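Local coordinates for LYND (Lyngbya aestuarii, PDB 4V1T), which probably uses ATP and magnesium to close azoline rings in precursor peptides, at residues W480-D486 and P520-R526; P437-L443 and Q489-P495; G527-G531 and R738-R743. All coordinates share one frame; numbering follows the deposited sequence.

Interaction 1: residues W480-D486 and P520-R526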
loop_
_atom_site.group_PDB
_atom_site.type_symbol
_atom_site.label_atom_id
_atom_site.label_comp_id
_atom_site.label_asym_id
_atom_site.label_seq_id
_atom_site.Cartn_x
_atom_site.Cartn_y
_atom_site.Cartn_z
ATOM N N TRP B 480 11.603 21.518 32.202
ATOM C CA TRP B 480 12.217 22.826 32.116
ATOM C C TRP B 480 11.306 23.854 32.764
ATOM O O TRP B 480 10.123 23.936 32.437
ATOM C CB TRP B 480 12.473 23.203 30.662
ATOM C CG TRP B 480 13.228 24.491 30.507
ATOM C CD1 TRP B 480 14.551 24.699 30.769
ATOM C CD2 TRP B 480 12.709 25.740 30.037
ATOM N NE1 TRP B 480 14.888 26.008 30.501
ATOM C CE2 TRP B 480 13.775 26.667 30.046
ATOM C CE3 TRP B 480 11.444 26.168 29.607
ATOM C CZ2 TRP B 480 13.617 27.995 29.643
ATOM C CZ3 TRP B 480 11.290 27.490 29.204
ATOM C CH2 TRP B 480 12.372 28.389 29.230
ATOM N N ILE B 481 11.865 24.627 33.695
ATOM C CA ILE B 481 11.108 25.667 34.380
ATOM C C ILE B 481 11.351 26.987 33.674
ATOM O O ILE B 481 12.474 27.476 33.683
ATOM C CB ILE B 481 11.515 25.796 35.856
ATOM C CG1 ILE B 481 11.511 24.415 36.530
ATOM C CG2 ILE B 481 10.577 26.764 36.590
ATOM C CD1 ILE B 481 12.206 24.399 37.885
ATOM N N PRO B 482 10.307 27.581 33.071
ATOM C CA PRO B 482 10.558 28.827 32.358
ATOM C C PRO B 482 10.762 29.998 33.294
ATOM O O PRO B 482 10.519 29.871 34.492
ATOM C CB PRO B 482 9.292 29.024 31.515
ATOM C CG PRO B 482 8.256 28.122 32.086
ATOM C CD PRO B 482 8.871 27.287 33.173
ATOM N N GLN B 483 11.225 31.118 32.753
ATOM C CA GLN B 483 11.306 32.357 33.514
ATOM C C GLN B 483 9.893 32.770 33.918
ATOM O O GLN B 483 8.909 32.269 33.366
ATOM C CB GLN B 483 11.970 33.466 32.692
ATOM C CG GLN B 483 13.365 33.135 32.180
ATOM C CD GLN B 483 13.853 34.127 31.147
ATOM O OE1 GLN B 483 13.314 35.221 31.025
ATOM N NE2 GLN B 483 14.871 33.744 30.389
ATOM N N ARG B 484 9.787 33.683 34.876
ATOM C CA ARG B 484 8.479 34.136 35.317
ATOM C C ARG B 484 7.845 35.031 34.278
ATOM O O ARG B 484 8.519 35.650 33.476
ATOM C CB ARG B 484 8.562 34.863 36.666
ATOM C CG ARG B 484 8.675 33.914 37.848
ATOM C CD ARG B 484 8.214 34.556 39.133
ATOM N NE ARG B 484 6.854 34.153 39.488
ATOM C CZ ARG B 484 6.532 33.295 40.456
ATOM N NH1 ARG B 484 7.460 32.715 41.208
ATOM N NH2 ARG B 484 5.259 33.022 40.680
ATOM N N PHE B 485 6.527 35.080 34.298
ATOM C CA PHE B 485 5.785 35.934 33.398
ATOM C C PHE B 485 5.709 37.367 33.920
ATOM O O PHE B 485 5.002 37.637 34.886
ATOM C CB PHE B 485 4.386 35.379 33.233
ATOM C CG PHE B 485 3.511 36.220 32.370
ATOM C CD1 PHE B 485 3.746 36.298 31.019
ATOM C CD2 PHE B 485 2.446 36.920 32.907
ATOM C CE1 PHE B 485 2.945 37.062 30.216
ATOM C CE2 PHE B 485 1.636 37.689 32.106
ATOM C CZ PHE B 485 1.888 37.765 30.758
ATOM N N ASP B 486 6.451 38.273 33.288
ATOM C CA ASP B 486 6.351 39.710 33.582
ATOM C C ASP B 486 5.072 40.293 32.977
ATOM O O ASP B 486 5.014 40.620 31.785
ATOM C CB ASP B 486 7.577 40.454 33.055
ATOM C CG ASP B 486 7.581 41.926 33.441
ATOM O OD1 ASP B 486 6.749 42.336 34.272
ATOM O OD2 ASP B 486 8.428 42.674 32.916
ATOM N N PRO B 520 14.995 36.367 24.762
ATOM C CA PRO B 520 15.755 35.592 25.747
ATOM C C PRO B 520 15.533 36.059 27.184
ATOM O O PRO B 520 15.679 35.267 28.109
ATOM C CB PRO B 520 17.216 35.816 25.328
ATOM C CG PRO B 520 17.149 36.205 23.884
ATOM C CD PRO B 520 15.872 36.967 23.739
ATOM N N GLU B 521 15.159 37.322 27.356
ATOM C CA GLU B 521 14.928 37.880 28.681
ATOM C C GLU B 521 13.497 37.649 29.164
ATOM O O GLU B 521 13.145 38.060 30.262
ATOM C CB GLU B 521 15.233 39.378 28.687
ATOM C CG GLU B 521 16.658 39.735 28.284
ATOM C CD GLU B 521 16.868 39.760 26.778
ATOM O OE1 GLU B 521 15.930 39.395 26.032
ATOM O OE2 GLU B 521 17.975 40.150 26.341
ATOM N N HIS B 522 12.671 36.990 28.353
ATOM C CA HIS B 522 11.264 36.798 28.707
ATOM C C HIS B 522 10.709 35.482 28.155
ATOM O O HIS B 522 9.641 35.441 27.532
ATOM C CB HIS B 522 10.443 37.991 28.207
ATOM C CG HIS B 522 9.071 38.083 28.791
ATOM N ND1 HIS B 522 8.726 37.499 29.997
ATOM C CD2 HIS B 522 7.952 38.706 28.352
ATOM C CE1 HIS B 522 7.459 37.748 30.259
ATOM N NE2 HIS B 522 6.962 38.483 29.276
ATOM N N ARG B 523 11.442 34.400 28.389
ATOM C CA ARG B 523 11.015 33.086 27.944
ATOM C C ARG B 523 10.195 32.419 29.037
ATOM O O ARG B 523 10.712 31.622 29.814
ATOM C CB ARG B 523 12.226 32.223 27.571
ATOM C CG ARG B 523 13.013 32.745 26.377
ATOM C CD ARG B 523 13.614 31.616 25.554
ATOM N NE ARG B 523 15.072 31.716 25.466
ATOM C CZ ARG B 523 15.749 32.258 24.456
ATOM N NH1 ARG B 523 15.120 32.770 23.406
ATOM N NH2 ARG B 523 17.075 32.292 24.500
ATOM N N PHE B 524 8.908 32.751 29.089
ATOM C CA PHE B 524 8.055 32.349 30.204
ATOM C C PHE B 524 7.262 31.080 29.939
ATOM O O PHE B 524 6.470 30.662 30.782
ATOM C CB PHE B 524 7.088 33.482 30.567
ATOM C CG PHE B 524 6.188 33.894 29.437
ATOM C CD1 PHE B 524 5.028 33.189 29.163
ATOM C CD2 PHE B 524 6.506 34.988 28.648
ATOM C CE1 PHE B 524 4.208 33.565 28.117
ATOM C CE2 PHE B 524 5.687 35.373 27.606
ATOM C CZ PHE B 524 4.537 34.664 27.340
ATOM N N ALA B 525 7.472 30.457 28.782
ATOM C CA ALA B 525 6.766 29.226 28.455
ATOM C C ALA B 525 7.356 28.537 27.239
ATOM O O ALA B 525 7.942 29.183 26.382
ATOM C CB ALA B 525 5.287 29.525 28.205
ATOM N N ARG B 526 7.199 27.215 27.200
ATOM C CA ARG B 526 7.420 26.406 26.003
ATOM C C ARG B 526 6.142 25.622 25.726
ATOM O O ARG B 526 5.650 24.901 26.600
ATOM C CB ARG B 526 8.583 25.432 26.194
ATOM C CG ARG B 526 9.951 26.047 26.044
ATOM C CD ARG B 526 11.036 25.069 26.442
ATOM N NE ARG B 526 12.348 25.712 26.468
ATOM C CZ ARG B 526 13.475 25.112 26.841
ATOM N NH1 ARG B 526 13.466 23.839 27.226
ATOM N NH2 ARG B 526 14.618 25.788 26.828
HETATM O O HOH W 1 6.250 31.030 33.553
#
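Q483 NE2 donates to P520 O at 2.9 Å. The N-H...O angle is 167°, and the acceptor lies close to the plane of the Q483 amide. This bond joins two loops of the YcaO region, one of which makes an inverse gamma turn centred on R523. The Q483 chain is extended beyond CG, which carries its amide alongside the turn. There Q483 OE1 takes a weak bond from R523 N. The backbone of Q483 is used as well: Q483 N donates to R523 O at 3.0 Å. One water donates to both Q483 O and F524 O and bridges the loops there.

At one end of the contact the guanidinium of R526 lies flat on W480 in a cation-pi stack. The two planes are only 5° apart, and R526 CZ is 3.5 Å from the centroid of the six-membered ring. P482 CA sits against the opposite face of the indole, toward its rim. P482 CB in turn rests on the backbone of F524, 3.3 Å from F524 C.

Beyond Q483 an aromatic cluster forms from F485, H522 and F524. F485 CG is anti to the backbone N (chi1 177°), which sets its side chain alongside that of F524. H522 and F485 are nearly parallel but slid apart, with little overlap. H452 adds a further edge-to-face partner for F485. Within the cluster F485 meets F524 edge to face: F485 CD1 stands over the centre of the F524 ring, 3.8 Å from F524 CG.

Interaction 2: residues P437-L443 and Q489-P495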
loop_
_atom_site.group_PDB
_atom_site.type_symbol
_atom_site.label_atom_id
_atom_site.label_comp_id
_atom_site.label_asym_id
_atom_site.label_seq_id
_atom_site.Cartn_x
_atom_site.Cartn_y
_atom_site.Cartn_z
ATOM N N PRO B 437 -3.814 33.169 14.940
ATOM C CA PRO B 437 -4.586 34.283 15.498
ATOM C C PRO B 437 -3.919 34.892 16.721
ATOM O O PRO B 437 -3.691 34.204 17.712
ATOM C CB PRO B 437 -5.926 33.638 15.867
ATOM C CG PRO B 437 -5.650 32.185 15.968
ATOM C CD PRO B 437 -4.586 31.916 14.956
ATOM N N ARG B 438 -3.612 36.182 16.630
ATOM C CA ARG B 438 -2.821 36.872 17.641
ATOM C C ARG B 438 -3.295 38.300 17.818
ATOM O O ARG B 438 -3.766 38.926 16.862
ATOM C CB ARG B 438 -1.347 36.911 17.222
ATOM C CG ARG B 438 -0.555 35.679 17.550
ATOM C CD ARG B 438 0.815 35.770 16.906
ATOM N NE ARG B 438 0.720 35.730 15.454
ATOM C CZ ARG B 438 1.721 36.009 14.636
ATOM N NH1 ARG B 438 2.899 36.354 15.117
ATOM N NH2 ARG B 438 1.538 35.939 13.334
ATOM N N LYS B 439 -3.141 38.809 19.038
ATOM C CA LYS B 439 -3.357 40.216 19.323
ATOM C C LYS B 439 -2.360 40.659 20.396
ATOM O O LYS B 439 -2.237 40.020 21.430
ATOM C CB LYS B 439 -4.794 40.471 19.779
ATOM C CG LYS B 439 -5.131 41.949 19.908
ATOM C CD LYS B 439 -6.631 42.202 19.892
ATOM C CE LYS B 439 -7.303 41.638 21.130
ATOM N NZ LYS B 439 -8.749 41.992 21.170
ATOM N N ARG B 440 -1.658 41.757 20.131
ATOM C CA ARG B 440 -0.664 42.301 21.064
ATOM C C ARG B 440 -1.345 43.105 22.163
ATOM O O ARG B 440 -2.037 44.071 21.894
ATOM C CB ARG B 440 0.333 43.179 20.309
ATOM C CG ARG B 440 1.445 43.781 21.148
ATOM C CD ARG B 440 2.392 44.593 20.273
ATOM N NE ARG B 440 3.509 45.160 21.028
ATOM C CZ ARG B 440 3.493 46.342 21.640
ATOM N NH1 ARG B 440 2.411 47.110 21.597
ATOM N NH2 ARG B 440 4.565 46.761 22.301
ATOM N N ALA B 441 -1.143 42.698 23.407
ATOM C CA ALA B 441 -1.769 43.368 24.532
ATOM C C ALA B 441 -1.129 42.934 25.832
ATOM O O ALA B 441 -0.456 41.907 25.886
ATOM C CB ALA B 441 -3.253 43.063 24.564
ATOM N N THR B 442 -1.354 43.713 26.882
ATOM C CA THR B 442 -0.901 43.337 28.217
ATOM C C THR B 442 -2.005 42.585 28.956
ATOM O O THR B 442 -3.162 42.581 28.534
ATOM C CB THR B 442 -0.490 44.560 29.050
ATOM O OG1 THR B 442 -1.661 45.235 29.526
ATOM C CG2 THR B 442 0.369 45.524 28.232
ATOM N N LEU B 443 -1.640 41.955 30.067
ATOM C CA LEU B 443 -2.603 41.238 30.897
ATOM C C LEU B 443 -3.736 42.163 31.322
ATOM O O LEU B 443 -4.888 41.734 31.418
ATOM C CB LEU B 443 -1.908 40.644 32.124
ATOM C CG LEU B 443 -2.728 39.778 33.097
ATOM C CD1 LEU B 443 -1.820 38.763 33.761
ATOM C CD2 LEU B 443 -3.416 40.610 34.175
ATOM N N GLN B 489 4.770 43.341 30.630
ATOM C CA GLN B 489 5.158 43.273 29.229
ATOM C C GLN B 489 3.958 43.070 28.315
ATOM O O GLN B 489 3.088 42.246 28.592
ATOM C CB GLN B 489 6.153 42.137 28.999
ATOM C CG GLN B 489 7.482 42.305 29.713
ATOM C CD GLN B 489 8.291 43.473 29.184
ATOM O OE1 GLN B 489 7.982 44.038 28.139
ATOM N NE2 GLN B 489 9.338 43.839 29.908
ATOM N N ALA B 490 3.919 43.828 27.225
ATOM C CA ALA B 490 2.968 43.573 26.160
ATOM C C ALA B 490 3.406 42.292 25.461
ATOM O O ALA B 490 4.589 42.082 25.223
ATOM C CB ALA B 490 2.909 44.730 25.186
ATOM N N ILE B 491 2.445 41.431 25.153
ATOM C CA ILE B 491 2.736 40.127 24.559
ATOM C C ILE B 491 1.649 39.776 23.569
ATOM O O ILE B 491 0.650 40.477 23.467
ATOM C CB ILE B 491 2.817 39.023 25.623
ATOM C CG1 ILE B 491 1.469 38.905 26.336
ATOM C CG2 ILE B 491 3.953 39.323 26.605
ATOM C CD1 ILE B 491 1.462 37.930 27.462
ATOM N N GLU B 492 1.852 38.686 22.839
ATOM C CA GLU B 492 0.847 38.208 21.893
ATOM C C GLU B 492 -0.057 37.170 22.540
ATOM O O GLU B 492 0.409 36.125 22.995
ATOM C CB GLU B 492 1.522 37.642 20.650
ATOM C CG GLU B 492 2.149 38.733 19.787
ATOM C CD GLU B 492 2.729 38.217 18.488
ATOM O OE1 GLU B 492 3.226 37.071 18.463
ATOM O OE2 GLU B 492 2.695 38.961 17.489
ATOM N N TRP B 493 -1.349 37.488 22.612
ATOM C CA TRP B 493 -2.343 36.557 23.137
ATOM C C TRP B 493 -3.109 35.932 21.981
ATOM O O TRP B 493 -3.369 36.594 20.974
ATOM C CB TRP B 493 -3.320 37.251 24.079
ATOM C CG TRP B 493 -2.696 37.916 25.271
ATOM C CD1 TRP B 493 -2.083 39.136 25.302
ATOM C CD2 TRP B 493 -2.655 37.413 26.615
ATOM N NE1 TRP B 493 -1.658 39.418 26.582
ATOM C CE2 TRP B 493 -1.995 38.375 27.402
ATOM C CE3 TRP B 493 -3.106 36.241 27.223
ATOM C CZ2 TRP B 493 -1.779 38.200 28.772
ATOM C CZ3 TRP B 493 -2.888 36.068 28.574
ATOM C CH2 TRP B 493 -2.228 37.042 29.337
ATOM N N THR B 494 -3.450 34.655 22.125
ATOM C CA THR B 494 -4.215 33.942 21.111
ATOM C C THR B 494 -5.624 33.663 21.630
ATOM O O THR B 494 -5.775 33.147 22.734
ATOM C CB THR B 494 -3.528 32.622 20.714
ATOM O OG1 THR B 494 -2.435 32.907 19.829
ATOM C CG2 THR B 494 -4.495 31.682 20.003
ATOM N N PRO B 495 -6.659 34.005 20.840
ATOM C CA PRO B 495 -8.019 33.706 21.274
ATOM C C PRO B 495 -8.281 32.212 21.333
ATOM O O PRO B 495 -7.905 31.481 20.416
ATOM C CB PRO B 495 -8.892 34.365 20.199
ATOM C CG PRO B 495 -8.032 34.404 18.992
ATOM C CD PRO B 495 -6.643 34.647 19.511
HETATM O O HOH W 2 0.756 41.393 30.007
#
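W493 NE1 and I491 N both donate to A441 O, at 2.9 Å and 3.0 Å. They reach it from opposite faces of its carbonyl plane. The acceptor lies in the plane of the W493 indole, so the ring meets it with its edge. These bonds belong to an antiparallel ladder between strands 439-441 and 491-498. K439 with W493 and A441 with I491 are hydrogen-bonded pairs; R440 with E492 is the non-hydrogen-bonded pair between them.

The W493 side chain has CG beside the backbone N (chi1 -59°), and its ring reaches across to the partner strand. A441 CB touches W493 CD1, and L443 CA comes within 3.8 Å of W493 CZ2. I491 CD1 lies over one face of the indole, near the rim. A leucine in place of W493 would probably leave A441 O with I491 N as its one donor across the strands and open a gap beside L443.

At one end T494 OG1 donates to P437 O at 2.8 Å, nearly along the C=O axis. P437 CB packs on P495 CG. Beside E492, R438 NH1 makes a salt bridge with E492 OE1 at 3.4 Å, and the hydrogen bond within it is weak. Outer partners hold these groups: Y516 OH bonds to E492 OE1, and R438 NE donates to E436 O. The face of the R440 guanidinium covers A490 CB.

T442 is the N-cap of helix 443-446, whose L446 touches both A441 and W493. Strand 491-498 also pairs with strand 503-508, where the backbones of T494 and L507 are hydrogen-bonded and Y506 packs on W493.

Interaction 3: residues G527-G531 and R738-R743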
loop_
_atom_site.group_PDB
_atom_site.type_symbol
_atom_site.label_atom_id
_atom_site.label_comp_id
_atom_site.label_asym_id
_atom_site.label_seq_id
_atom_site.Cartn_x
_atom_site.Cartn_y
_atom_site.Cartn_z
ATOM N N GLY B 527 5.597 25.774 24.524
ATOM C CA GLY B 527 4.387 25.052 24.147
ATOM C C GLY B 527 4.572 23.552 24.262
ATOM O O GLY B 527 5.514 22.999 23.703
ATOM N N ASP B 528 3.691 22.902 25.012
ATOM C CA ASP B 528 3.771 21.460 25.208
ATOM C C ASP B 528 2.682 20.749 24.401
ATOM O O ASP B 528 1.822 21.393 23.785
ATOM C CB ASP B 528 3.681 21.099 26.700
ATOM C CG ASP B 528 2.393 21.567 27.357
ATOM O OD1 ASP B 528 1.326 21.567 26.711
ATOM O OD2 ASP B 528 2.450 21.923 28.550
ATOM N N SER B 529 2.722 19.422 24.419
ATOM C CA SER B 529 1.833 18.607 23.597
ATOM C C SER B 529 0.596 18.138 24.351
ATOM O O SER B 529 -0.252 17.461 23.787
ATOM C CB SER B 529 2.597 17.393 23.048
ATOM O OG SER B 529 3.029 16.535 24.089
ATOM N N ASN B 530 0.486 18.495 25.627
ATOM C CA ASN B 530 -0.616 18.009 26.451
ATOM C C ASN B 530 -1.969 18.622 26.064
ATOM O O ASN B 530 -2.152 19.835 26.095
ATOM C CB ASN B 530 -0.338 18.270 27.936
ATOM C CG ASN B 530 -1.309 17.544 28.835
ATOM O OD1 ASN B 530 -2.024 16.641 28.378
ATOM N ND2 ASN B 530 -1.347 17.922 30.112
ATOM N N GLY B 531 -2.917 17.761 25.713
ATOM C CA GLY B 531 -4.229 18.195 25.274
ATOM C C GLY B 531 -4.313 18.318 23.765
ATOM O O GLY B 531 -5.393 18.523 23.216
ATOM N N ARG B 738 -3.404 18.801 35.921
ATOM C CA ARG B 738 -1.967 18.605 36.024
ATOM C C ARG B 738 -1.357 17.846 34.844
ATOM O O ARG B 738 -1.953 16.907 34.305
ATOM C CB ARG B 738 -1.642 17.867 37.326
ATOM C CG ARG B 738 -2.444 18.325 38.536
ATOM C CD ARG B 738 -2.253 19.802 38.814
ATOM N NE ARG B 738 -0.877 20.098 39.189
ATOM C CZ ARG B 738 -0.498 21.097 39.972
ATOM N NH1 ARG B 738 -1.389 21.921 40.492
ATOM N NH2 ARG B 738 0.785 21.263 40.239
ATOM N N HIS B 739 -0.155 18.270 34.461
ATOM C CA HIS B 739 0.691 17.517 33.554
ATOM C C HIS B 739 1.429 16.497 34.404
ATOM O O HIS B 739 1.622 16.732 35.592
ATOM C CB HIS B 739 1.663 18.459 32.832
ATOM C CG HIS B 739 2.182 17.927 31.529
ATOM N ND1 HIS B 739 2.491 18.749 30.469
ATOM C CD2 HIS B 739 2.446 16.668 31.114
ATOM C CE1 HIS B 739 2.928 18.021 29.458
ATOM N NE2 HIS B 739 2.906 16.754 29.821
ATOM N N PHE B 740 1.822 15.364 33.828
ATOM C CA PHE B 740 2.600 14.376 34.577
ATOM C C PHE B 740 4.092 14.703 34.602
ATOM O O PHE B 740 4.921 13.850 34.923
ATOM C CB PHE B 740 2.367 12.954 34.036
ATOM C CG PHE B 740 2.771 12.743 32.591
ATOM C CD1 PHE B 740 4.092 12.864 32.185
ATOM C CD2 PHE B 740 1.839 12.321 31.663
ATOM C CE1 PHE B 740 4.456 12.629 30.871
ATOM C CE2 PHE B 740 2.202 12.080 30.344
ATOM C CZ PHE B 740 3.507 12.239 29.948
ATOM N N TRP B 741 4.423 15.948 34.281
ATOM C CA TRP B 741 5.780 16.459 34.430
ATOM C C TRP B 741 5.938 17.050 35.829
ATOM O O TRP B 741 4.948 17.260 36.531
ATOM C CB TRP B 741 6.074 17.509 33.350
ATOM C CG TRP B 741 6.082 16.954 31.946
ATOM C CD1 TRP B 741 6.090 15.638 31.581
ATOM C CD2 TRP B 741 6.104 17.707 30.729
ATOM N NE1 TRP B 741 6.111 15.523 30.206
ATOM C CE2 TRP B 741 6.117 16.781 29.663
ATOM C CE3 TRP B 741 6.111 19.075 30.435
ATOM C CZ2 TRP B 741 6.132 17.180 28.328
ATOM C CZ3 TRP B 741 6.125 19.469 29.106
ATOM C CH2 TRP B 741 6.139 18.527 28.072
ATOM N N SER B 742 7.181 17.303 36.237
ATOM C CA SER B 742 7.471 17.759 37.596
ATOM C C SER B 742 7.103 19.230 37.823
ATOM O O SER B 742 7.977 20.096 37.915
ATOM C CB SER B 742 8.952 17.541 37.916
ATOM O OG SER B 742 9.292 16.157 37.868
ATOM N N ARG B 743 5.804 19.496 37.927
ATOM C CA ARG B 743 5.296 20.852 38.174
ATOM C C ARG B 743 4.502 20.855 39.476
ATOM O O ARG B 743 3.401 20.323 39.535
ATOM C CB ARG B 743 4.443 21.331 36.998
ATOM C CG ARG B 743 5.195 21.268 35.667
ATOM C CD ARG B 743 4.360 21.768 34.518
ATOM N NE ARG B 743 5.117 21.907 33.278
ATOM C CZ ARG B 743 4.587 22.327 32.134
ATOM N NH1 ARG B 743 3.295 22.630 32.061
ATOM N NH2 ARG B 743 5.342 22.436 31.052
HETATM O O HOH W 3 4.550 24.119 29.126
HETATM O O HOH W 4 1.455 24.148 29.742
HETATM O O HOH W 5 -3.461 17.314 32.382
#
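N530 CB sits over one face of the H739 ring, in a CH-pi contact 3.9 Å from the ring centroid. This is the tightly packed part of the contact. W741 CD2 lies against the opposite face of the same imidazole, so H739 is sandwiched between N530 and W741. The N530 and H739 side chains run past one another in opposite senses, and the amide is turned 47° from the ring plane. N530 OD1 itself accepts from R552 NE, on helix 538-561. A water accepts from N530 ND2 and donates to R738 O. D528 CB touches the W741 indole, 3.8 Å from W741 CZ3, and H478 stacks on W741.

The carboxylate of D528 makes the looser, wetter part. D528 CG stands between the backbone N and the carbonyl carbon (chi1 59°), which aims D528 OD2 at the edge of the H739 ring and toward R743. No direct hydrogen bond crosses the contact here. D528 OD2 is 3.7 Å from R743 NH1, a long salt bridge, and two waters help to fill the distance. One donates to D528 OD2 and accepts from R743 NH2 at 2.7 Å. The other donates to D528 OD2 at 2.7 Å and takes only a weak bond from R743 NH1. D528 OD1 has a firmer mate in K731 NZ, a salt bridge that probably steadies the negative charge.

The contact ties the loop before strand 532-535 to the segment that follows strand 728-733. The N530 side chain is about 7 Å from a bound magnesium ion and about 8 Å from ADP. The arrangement therefore borders the nucleotide site of the YcaO fold.

In the fold
Interactions 1 and 2 touch and interleave along the chain: F485 of the first packs on I491 of the second. Interaction 3 continues directly from residues 520-526 in sequence but makes no other touch with interaction 1. Interaction 2 is a true strand pair, held mainly by backbone bonds. Interactions 1 and 3 join loops largely through side chains, with glutamine bonds and stacking in one and ring contacts and water bridges in the other. Interactions 1 and 2 are partly buried and have exposed arginines, R526 in interaction 1 and R440 in interaction 2. Interaction 3 is the buried one, and it lies nearest the bound nucleotide and magnesium.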